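Local coordinates for HpcH/HpaI aldolase/citrate lyase family protein (Burkholderia cenocepacia, PDB 4MF4) that belongs to the HpcH/HpaI aldolase/citrate lyase family and folds as a TIM barrel, eight parallel strands closed into a ring and flanked by helices, at residues A191-S196 and T210-V215. Numbering follows the deposited sequence. Where two conformers were deposited one is given.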
loop_
_atom_site.group_PDB
_atom_site.type_symbol
_atom_site.label_atom_id
_atom_site.label_comp_id
_atom_site.label_asym_id
_atom_site.label_seq_id
_atom_site.Cartn_x
_atom_site.Cartn_y
_atom_site.Cartn_z
ATOM N N ALA A 191 -31.490 10.397 -2.210
ATOM C CA ALA A 191 -30.879 10.791 -3.492
ATOM C C ALA A 191 -31.084 9.780 -4.617
ATOM O O ALA A 191 -31.517 10.162 -5.741
ATOM C CB ALA A 191 -29.396 11.104 -3.313
ATOM N N ASP A 192 -30.774 8.493 -4.408
ATOM C CA ASP A 192 -31.037 7.499 -5.479
ATOM C C ASP A 192 -32.538 7.304 -5.677
ATOM O O ASP A 192 -32.987 7.047 -6.793
ATOM C CB ASP A 192 -30.408 6.113 -5.212
ATOM C CG ASP A 192 -29.144 5.834 -6.053
ATOM O OD1 ASP A 192 -29.113 6.070 -7.288
ATOM O OD2 ASP A 192 -28.181 5.321 -5.468
ATOM N N LEU A 193 -33.331 7.413 -4.612
ATOM C CA LEU A 193 -34.757 7.185 -4.809
ATOM C C LEU A 193 -35.300 8.288 -5.719
ATOM O O LEU A 193 -35.996 8.000 -6.693
ATOM C CB LEU A 193 -35.477 7.061 -3.482
ATOM C CG LEU A 193 -36.949 6.682 -3.519
ATOM C CD1 LEU A 193 -37.233 5.424 -4.328
ATOM C CD2 LEU A 193 -37.457 6.519 -2.086
ATOM N N ALA A 194 -34.912 9.539 -5.450
ATOM C CA ALA A 194 -35.377 10.660 -6.255
ATOM C C ALA A 194 -34.941 10.477 -7.722
ATOM O O ALA A 194 -35.752 10.661 -8.643
ATOM C CB ALA A 194 -34.874 11.976 -5.684
ATOM N N ALA A 195 -33.698 10.052 -7.944
ATOM C CA ALA A 195 -33.241 9.805 -9.312
ATOM C C ALA A 195 -34.074 8.727 -10.023
ATOM O O ALA A 195 -34.490 8.906 -11.168
ATOM C CB ALA A 195 -31.763 9.444 -9.326
ATOM N N SER A 196 -34.316 7.588 -9.384
ATOM C CA SER A 196 -35.072 6.533 -10.089
ATOM C C SER A 196 -36.525 6.909 -10.342
ATOM O O SER A 196 -37.148 6.423 -11.304
ATOM C CB SER A 196 -35.027 5.186 -9.378
ATOM O OG SER A 196 -36.056 4.366 -9.914
ATOM N N THR A 210 -43.754 10.991 -1.116
ATOM C CA THR A 210 -44.756 9.939 -1.080
ATOM C C THR A 210 -44.157 8.531 -1.093
ATOM O O THR A 210 -44.599 7.653 -0.335
ATOM C CB THR A 210 -45.755 10.071 -2.254
ATOM O OG1 THR A 210 -46.440 11.318 -2.166
ATOM C CG2 THR A 210 -46.771 8.960 -2.240
ATOM N N ALA A 211 -43.135 8.328 -1.932
ATOM C CA ALA A 211 -42.480 7.066 -1.959
ATOM C C ALA A 211 -41.795 6.779 -0.616
ATOM O O ALA A 211 -41.929 5.668 -0.078
ATOM C CB ALA A 211 -41.491 6.997 -3.100
ATOM N N MET A 212 -41.071 7.750 -0.088
ATOM C CA MET A 212 -40.368 7.541 1.159
ATOM C C MET A 212 -41.346 7.183 2.290
ATOM O O MET A 212 -41.091 6.257 3.050
ATOM C CB MET A 212 -39.530 8.763 1.516
ATOM C CG MET A 212 -38.431 9.103 0.506
ATOM S SD MET A 212 -37.705 10.726 0.818
ATOM C CE MET A 212 -37.057 10.481 2.436
ATOM N N ALA A 213 -42.453 7.933 2.394
ATOM C CA ALA A 213 -43.498 7.703 3.389
ATOM C C ALA A 213 -43.994 6.259 3.292
ATOM O O ALA A 213 -44.168 5.598 4.323
ATOM C CB ALA A 213 -44.651 8.715 3.201
ATOM N N ARG A 214 -44.187 5.751 2.062
ATOM C CA ARG A 214 -44.598 4.365 1.878
ATOM C C ARG A 214 -43.622 3.366 2.464
ATOM O O ARG A 214 -44.029 2.398 3.103
ATOM C CB ARG A 214 -44.888 4.017 0.401
ATOM C CG ARG A 214 -45.467 2.617 0.240
ATOM C CD ARG A 214 -45.898 2.328 -1.188
ATOM N NE ARG A 214 -46.094 0.895 -1.434
ATOM C CZ ARG A 214 -46.414 0.384 -2.617
ATOM N NH1 ARG A 214 -46.572 1.166 -3.679
ATOM N NH2 ARG A 214 -46.591 -0.912 -2.735
ATOM N N VAL A 215 -42.329 3.600 2.265
ATOM C CA VAL A 215 -41.321 2.668 2.746
ATOM C C VAL A 215 -41.315 2.651 4.284
ATOM O O VAL A 215 -41.308 1.595 4.935
ATOM C CB VAL A 215 -39.907 3.073 2.203
ATOM C CG1 VAL A 215 -38.838 2.215 2.834
ATOM C CG2 VAL A 215 -39.849 2.928 0.691
#
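Leu193 reaches from the short helix 190-196 to Ala211 and Met212 on helix 206-222, and its side chain makes all the close contacts between the two segments. Leu193 CB leaves the backbone toward the other helix but is still 5.4 Å from Met212 CG. With chi1 at -174°, CG lies anti to the backbone N and the leucine extends toward helix 206-222; Leu193 CG stops 4.6 Å from Ala211 CB. The two methyls are unequal: Leu193 CD1 remains 4.7 Å from Ala211 CB, while Leu193 CD2 is the point of touch, 3.8 Å from Met212 CG and 4.2 Å from Ala211 CB.

Both helices belong to the outer layer of the TIM barrel: they follow strand 185-188 in the chain and come before strand 225-230. Beneath them Val188 of strand 185-188 touches Leu193, Met212 and Val215, and Val171 of helix 168-172 packs on Leu193 and Ala211, so the leucine tip is buried among apolar groups.

The backbones stay well apart, with 8.2 Å between the CA atoms of Leu193 and Met212, and no hydrogen bond links the two segments. Met212 meets the leucine obliquely, through its CG methylene rather than its sulfur; Met212 SD lies 5.1 Å from Leu193 CD2.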